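Local structure of vacuolar protein sorting protein 36 (Saccharomyces cerevisiae, 2CAY) at residues Q49-I63 and D66-D80. The protein probably binds membrane lipids through its PH-like GLUE domain as part of ESCRT-II, which sorts cargo into multivesicular bodies. Numbering follows the deposited sequence.
Sequences QRQRGRIFLTSQRII and DDAKPTQNSLGLELD
Arg50 lays its guanidinium flat over the side chain of Asn73, the two planes 10° apart, with Asn73 CB 3.4 Å from Arg50 CZ, above the centre of the group. A bend at chi2 (-72°) folds the chain back, so that NH1 can also donate to its neighbour's carbonyl, Gln49 O, at 2.8 Å; that oxygen lies near the guanidinium plane, while NH1 sits above the carbonyl plane. With alanine at this position Asn73 would probably lose the flat group stacked on it, and Gln49 O the N-H of its neighbour. Water 1 ties Gln49 O to Asp66 OD2, and the same carboxylate oxygen takes Lys69 N in an Asx motif; Asp66 OD1 is hydrogen-bonded to Tyr64 OH. Next door Asp67 N donates to Arg52 O on a lone pair, and the Asp67 carboxylate lies across the aliphatic part of Arg52, not against its guanidinium.

At the other end, strand 75-78 runs antiparallel to 61-63, with Ile62 and Leu77 exchanging both backbone bonds. Leu79 CD2 meets Ile62 CD1 at 3.8 Å, the side chains crossing nearly at right angles. On the opposite face Arg61 and Glu78 run side by side, but their charged ends pair elsewhere, with Glu29 and Arg26. These strands belong to one of the two sheets of the PH-domain fold; Leu100 of the other packs on Ile62 and Leu77, and C-terminal helix 122-137, touching Leu79, caps the barrel.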
loop_
_atom_site.group_PDB
_atom_site.type_symbol
_atom_site.label_atom_id
_atom_site.label_comp_id
_atom_site.label_asym_id
_atom_site.label_seq_id
_atom_site.Cartn_x
_atom_site.Cartn_y
_atom_site.Cartn_z
ATOM N N GLN A 49 15.971 -4.927 21.199
ATOM C CA GLN A 49 17.350 -4.476 21.443
ATOM C C GLN A 49 18.119 -4.049 20.178
ATOM O O GLN A 49 19.335 -3.805 20.217
ATOM C CB GLN A 49 18.137 -5.542 22.234
ATOM C CG GLN A 49 17.480 -5.916 23.569
ATOM C CD GLN A 49 17.078 -4.697 24.377
ATOM O OE1 GLN A 49 17.889 -3.793 24.608
ATOM N NE2 GLN A 49 15.819 -4.661 24.808
ATOM N N ARG A 50 17.421 -3.963 19.043
ATOM C CA ARG A 50 18.037 -3.388 17.848
ATOM C C ARG A 50 17.084 -2.332 17.299
ATOM O O ARG A 50 16.780 -2.318 16.117
ATOM C CB ARG A 50 18.305 -4.443 16.774
ATOM C CG ARG A 50 19.154 -5.695 17.203
ATOM C CD ARG A 50 20.581 -5.359 17.412
ATOM N NE ARG A 50 21.333 -6.505 17.936
ATOM C CZ ARG A 50 21.328 -6.902 19.217
ATOM N NH1 ARG A 50 20.617 -6.252 20.142
ATOM N NH2 ARG A 50 22.062 -7.954 19.586
ATOM N N GLN A 51 16.629 -1.464 18.187
ATOM C CA GLN A 51 15.607 -0.479 17.890
ATOM C C GLN A 51 16.086 0.969 17.688
ATOM O O GLN A 51 15.284 1.835 17.314
ATOM C CB GLN A 51 14.501 -0.562 18.948
ATOM C CG GLN A 51 13.633 -1.821 18.779
ATOM C CD GLN A 51 13.069 -1.961 17.335
ATOM O OE1 GLN A 51 13.348 -2.924 16.649
ATOM N NE2 GLN A 51 12.286 -0.992 16.908
ATOM N N ARG A 52 17.377 1.231 17.908
ATOM C CA ARG A 52 17.926 2.574 17.692
ATOM C C ARG A 52 19.403 2.482 17.330
ATOM O O ARG A 52 20.278 2.208 18.183
ATOM C CB ARG A 52 17.698 3.480 18.901
ATOM C CG ARG A 52 18.053 4.952 18.672
ATOM C CD ARG A 52 17.774 5.783 19.935
ATOM N NE ARG A 52 16.356 5.677 20.326
ATOM C CZ ARG A 52 15.884 4.906 21.309
ATOM N NH1 ARG A 52 16.715 4.165 22.052
ATOM N NH2 ARG A 52 14.570 4.884 21.558
ATOM N N GLY A 53 19.658 2.698 16.048
ATOM C CA GLY A 53 20.981 2.621 15.474
ATOM C C GLY A 53 21.107 3.492 14.240
ATOM O O GLY A 53 20.103 4.037 13.719
ATOM N N ARG A 54 22.337 3.667 13.794
ATOM C CA ARG A 54 22.586 4.286 12.505
ATOM C C ARG A 54 22.575 3.180 11.460
ATOM O O ARG A 54 22.974 2.027 11.731
ATOM C CB ARG A 54 23.942 5.001 12.489
ATOM C CG ARG A 54 23.930 6.305 13.250
ATOM C CD ARG A 54 25.182 7.095 12.919
ATOM N NE ARG A 54 26.335 6.373 13.431
ATOM C CZ ARG A 54 27.602 6.677 13.166
ATOM N NH1 ARG A 54 27.903 7.710 12.366
ATOM N NH2 ARG A 54 28.565 5.933 13.703
ATOM N N ILE A 55 22.098 3.518 10.267
ATOM C CA ILE A 55 22.070 2.564 9.189
ATOM C C ILE A 55 23.032 3.062 8.110
ATOM O O ILE A 55 23.022 4.255 7.776
ATOM C CB ILE A 55 20.587 2.294 8.682
ATOM C CG1 ILE A 55 20.482 0.974 7.911
ATOM C CG2 ILE A 55 20.043 3.459 7.852
ATOM C CD1 ILE A 55 20.480 -0.278 8.825
ATOM N N PHE A 56 23.900 2.172 7.627
ATOM C CA PHE A 56 24.893 2.503 6.590
ATOM C C PHE A 56 24.604 1.666 5.364
ATOM O O PHE A 56 24.427 0.436 5.472
ATOM C CB PHE A 56 26.332 2.123 7.015
ATOM C CG PHE A 56 26.930 2.976 8.085
ATOM C CD1 PHE A 56 26.402 2.987 9.377
ATOM C CD2 PHE A 56 28.055 3.742 7.820
ATOM C CE1 PHE A 56 26.987 3.780 10.397
ATOM C CE2 PHE A 56 28.645 4.538 8.829
ATOM C CZ PHE A 56 28.112 4.548 10.110
ATOM N N LEU A 57 24.604 2.296 4.203
ATOM C CA LEU A 57 24.601 1.579 2.958
ATOM C C LEU A 57 26.017 1.634 2.394
ATOM O O LEU A 57 26.612 2.735 2.271
ATOM C CB LEU A 57 23.619 2.214 1.950
ATOM C CG LEU A 57 23.668 1.608 0.528
ATOM C CD1 LEU A 57 22.939 0.243 0.545
ATOM C CD2 LEU A 57 22.927 2.575 -0.418
ATOM N N THR A 58 26.544 0.469 2.028
ATOM C CA THR A 58 27.809 0.409 1.319
ATOM C C THR A 58 27.557 -0.201 -0.037
ATOM O O THR A 58 26.448 -0.688 -0.347
ATOM C CB THR A 58 28.919 -0.417 2.072
ATOM O OG1 THR A 58 28.663 -1.812 1.909
ATOM C CG2 THR A 58 29.037 -0.072 3.564
ATOM N N SER A 59 28.602 -0.184 -0.857
ATOM C CA SER A 59 28.640 -0.873 -2.113
ATOM C C SER A 59 28.295 -2.390 -2.018
ATOM O O SER A 59 27.903 -2.975 -3.004
ATOM C CB SER A 59 30.052 -0.702 -2.765
ATOM O OG SER A 59 31.120 -0.898 -1.831
ATOM N N GLN A 60 28.435 -2.998 -0.845
ATOM C CA GLN A 60 28.240 -4.436 -0.691
ATOM C C GLN A 60 27.158 -4.814 0.296
ATOM O O GLN A 60 26.647 -5.923 0.228
ATOM C CB GLN A 60 29.537 -5.084 -0.175
ATOM C CG GLN A 60 30.731 -4.907 -1.122
ATOM C CD GLN A 60 31.976 -5.583 -0.584
ATOM O OE1 GLN A 60 31.890 -6.476 0.246
ATOM N NE2 GLN A 60 33.143 -5.153 -1.062
ATOM N N ARG A 61 26.884 -3.943 1.262
ATOM C CA ARG A 61 26.095 -4.332 2.457
ATOM C C ARG A 61 25.151 -3.235 2.934
ATOM O O ARG A 61 25.366 -2.057 2.650
ATOM C CB ARG A 61 27.021 -4.701 3.632
ATOM C CG ARG A 61 27.833 -6.003 3.388
ATOM C CD ARG A 61 28.553 -6.466 4.650
ATOM N NE ARG A 61 29.694 -5.611 4.969
ATOM C CZ ARG A 61 30.426 -5.741 6.077
ATOM N NH1 ARG A 61 30.129 -6.671 6.982
ATOM N NH2 ARG A 61 31.459 -4.929 6.290
ATOM N N ILE A 62 24.151 -3.633 3.720
ATOM C CA ILE A 62 23.454 -2.725 4.617
ATOM C C ILE A 62 23.916 -3.074 6.021
ATOM O O ILE A 62 23.906 -4.254 6.419
ATOM C CB ILE A 62 21.896 -2.871 4.502
ATOM C CG1 ILE A 62 21.410 -2.344 3.144
ATOM C CG2 ILE A 62 21.213 -2.143 5.672
ATOM C CD1 ILE A 62 20.032 -2.989 2.631
ATOM N N ILE A 63 24.313 -2.064 6.777
ATOM C CA ILE A 63 24.897 -2.274 8.084
ATOM C C ILE A 63 24.165 -1.502 9.146
ATOM O O ILE A 63 23.958 -0.307 9.025
ATOM C CB ILE A 63 26.390 -1.873 8.089
ATOM C CG1 ILE A 63 27.209 -2.780 7.134
ATOM C CG2 ILE A 63 26.954 -1.861 9.555
ATOM C CD1 ILE A 63 28.616 -2.216 6.841
ATOM N N ASP A 66 24.429 -0.327 16.255
ATOM C CA ASP A 66 23.660 -0.088 17.468
ATOM C C ASP A 66 24.111 1.162 18.231
ATOM O O ASP A 66 25.306 1.353 18.450
ATOM C CB ASP A 66 23.697 -1.334 18.371
ATOM C CG ASP A 66 22.638 -1.287 19.443
ATOM O OD1 ASP A 66 21.422 -1.205 19.099
ATOM O OD2 ASP A 66 23.027 -1.287 20.637
ATOM N N ASP A 67 23.174 2.025 18.627
ATOM C CA ASP A 67 23.550 3.244 19.338
ATOM C C ASP A 67 24.140 2.910 20.716
ATOM O O ASP A 67 25.168 3.466 21.085
ATOM C CB ASP A 67 22.372 4.202 19.505
ATOM C CG ASP A 67 22.095 5.046 18.242
ATOM O OD1 ASP A 67 22.885 5.028 17.255
ATOM O OD2 ASP A 67 21.068 5.758 18.256
ATOM N N ALA A 68 23.495 1.992 21.439
ATOM C CA ALA A 68 23.833 1.690 22.829
ATOM C C ALA A 68 25.117 0.850 22.941
ATOM O O ALA A 68 26.028 1.194 23.713
ATOM C CB ALA A 68 22.648 0.999 23.544
ATOM N N LYS A 69 25.202 -0.232 22.170
ATOM C CA LYS A 69 26.355 -1.136 22.243
ATOM C C LYS A 69 26.904 -1.449 20.846
ATOM O O LYS A 69 26.682 -2.551 20.332
ATOM C CB LYS A 69 25.943 -2.421 22.970
ATOM C CG LYS A 69 25.327 -2.197 24.358
ATOM C CD LYS A 69 24.724 -3.482 24.904
ATOM C CE LYS A 69 23.780 -3.188 26.067
ATOM N NZ LYS A 69 22.793 -4.304 26.281
ATOM N N PRO A 70 27.597 -0.473 20.219
ATOM C CA PRO A 70 28.009 -0.676 18.811
ATOM C C PRO A 70 28.958 -1.842 18.574
ATOM O O PRO A 70 28.885 -2.492 17.534
ATOM C CB PRO A 70 28.651 0.655 18.411
ATOM C CG PRO A 70 28.967 1.361 19.696
ATOM C CD PRO A 70 27.980 0.860 20.723
ATOM N N THR A 71 29.853 -2.109 19.530
ATOM C CA THR A 71 30.840 -3.185 19.338
ATOM C C THR A 71 30.272 -4.569 19.614
ATOM O O THR A 71 30.979 -5.562 19.406
ATOM C CB THR A 71 32.097 -3.023 20.242
ATOM O OG1 THR A 71 31.665 -3.046 21.595
ATOM C CG2 THR A 71 32.798 -1.719 19.969
ATOM N N GLN A 72 29.032 -4.643 20.107
ATOM C CA GLN A 72 28.384 -5.922 20.409
ATOM C C GLN A 72 27.174 -6.219 19.518
ATOM O O GLN A 72 26.975 -7.351 19.067
ATOM C CB GLN A 72 27.867 -5.923 21.847
ATOM C CG GLN A 72 28.925 -6.028 22.915
ATOM C CD GLN A 72 28.295 -6.032 24.287
ATOM O OE1 GLN A 72 27.585 -6.975 24.648
ATOM N NE2 GLN A 72 28.527 -4.967 25.054
ATOM N N ASN A 73 26.346 -5.198 19.312
ATOM C CA ASN A 73 25.006 -5.396 18.741
ATOM C C ASN A 73 24.810 -4.878 17.303
ATOM O O ASN A 73 23.689 -4.781 16.801
ATOM C CB ASN A 73 23.956 -4.846 19.707
ATOM C CG ASN A 73 23.918 -5.626 21.044
ATOM O OD1 ASN A 73 24.587 -6.650 21.188
ATOM N ND2 ASN A 73 23.139 -5.141 22.006
ATOM N N SER A 74 25.909 -4.610 16.626
ATOM C CA SER A 74 25.878 -4.231 15.208
ATOM C C SER A 74 25.775 -5.432 14.256
ATOM O O SER A 74 26.298 -6.540 14.541
ATOM C CB SER A 74 27.085 -3.341 14.878
ATOM O OG SER A 74 27.052 -2.194 15.713
ATOM N N LEU A 75 25.085 -5.219 13.137
ATOM C CA LEU A 75 24.735 -6.299 12.193
ATOM C C LEU A 75 24.888 -5.882 10.744
ATOM O O LEU A 75 24.750 -4.694 10.417
ATOM C CB LEU A 75 23.289 -6.772 12.419
ATOM C CG LEU A 75 22.915 -7.462 13.737
ATOM C CD1 LEU A 75 21.397 -7.575 13.839
ATOM C CD2 LEU A 75 23.617 -8.846 13.831
ATOM N N GLY A 76 25.144 -6.850 9.878
ATOM C CA GLY A 76 25.291 -6.624 8.460
ATOM C C GLY A 76 24.430 -7.570 7.647
ATOM O O GLY A 76 24.178 -8.712 8.054
ATOM N N LEU A 77 23.964 -7.081 6.507
ATOM C CA LEU A 77 23.240 -7.872 5.542
ATOM C C LEU A 77 23.936 -7.753 4.182
ATOM O O LEU A 77 24.247 -6.634 3.753
ATOM C CB LEU A 77 21.802 -7.258 5.464
ATOM C CG LEU A 77 20.512 -8.033 5.217
ATOM C CD1 LEU A 77 20.267 -9.100 6.286
ATOM C CD2 LEU A 77 19.360 -7.084 5.233
ATOM N N GLU A 78 24.155 -8.845 3.456
ATOM C CA GLU A 78 24.748 -8.720 2.110
ATOM C C GLU A 78 23.715 -8.287 1.073
ATOM O O GLU A 78 22.683 -8.925 0.940
ATOM C CB GLU A 78 25.374 -10.028 1.607
ATOM C CG GLU A 78 26.342 -10.736 2.564
ATOM C CD GLU A 78 27.697 -10.063 2.673
ATOM O OE1 GLU A 78 28.092 -9.258 1.794
ATOM O OE2 GLU A 78 28.377 -10.353 3.668
ATOM N N LEU A 79 24.004 -7.224 0.319
ATOM C CA LEU A 79 23.149 -6.856 -0.821
ATOM C C LEU A 79 22.979 -8.007 -1.823
ATOM O O LEU A 79 21.930 -8.150 -2.445
ATOM C CB LEU A 79 23.682 -5.612 -1.534
ATOM C CG LEU A 79 23.683 -4.295 -0.759
ATOM C CD1 LEU A 79 24.441 -3.213 -1.596
ATOM C CD2 LEU A 79 22.240 -3.845 -0.394
ATOM N N ASP A 80 24.019 -8.815 -1.981
ATOM C CA ASP A 80 23.960 -10.000 -2.842
ATOM C C ASP A 80 22.906 -11.049 -2.407
ATOM O O ASP A 80 22.567 -11.912 -3.185
ATOM C CB ASP A 80 25.329 -10.674 -2.932
ATOM C CG ASP A 80 25.382 -11.713 -4.059
ATOM O OD1 ASP A 80 25.306 -11.320 -5.265
ATOM O OD2 ASP A 80 25.475 -12.926 -3.732
HETATM O O HOH W 1 21.374 -2.749 21.912
HETATM O O HOH W 2 20.834 -2.827 24.517
HETATM O O HOH W 3 20.498 1.520 20.913
HETATM O O HOH W 4 18.858 -0.392 20.199
HETATM O O HOH W 5 26.854 -8.184 -1.182
#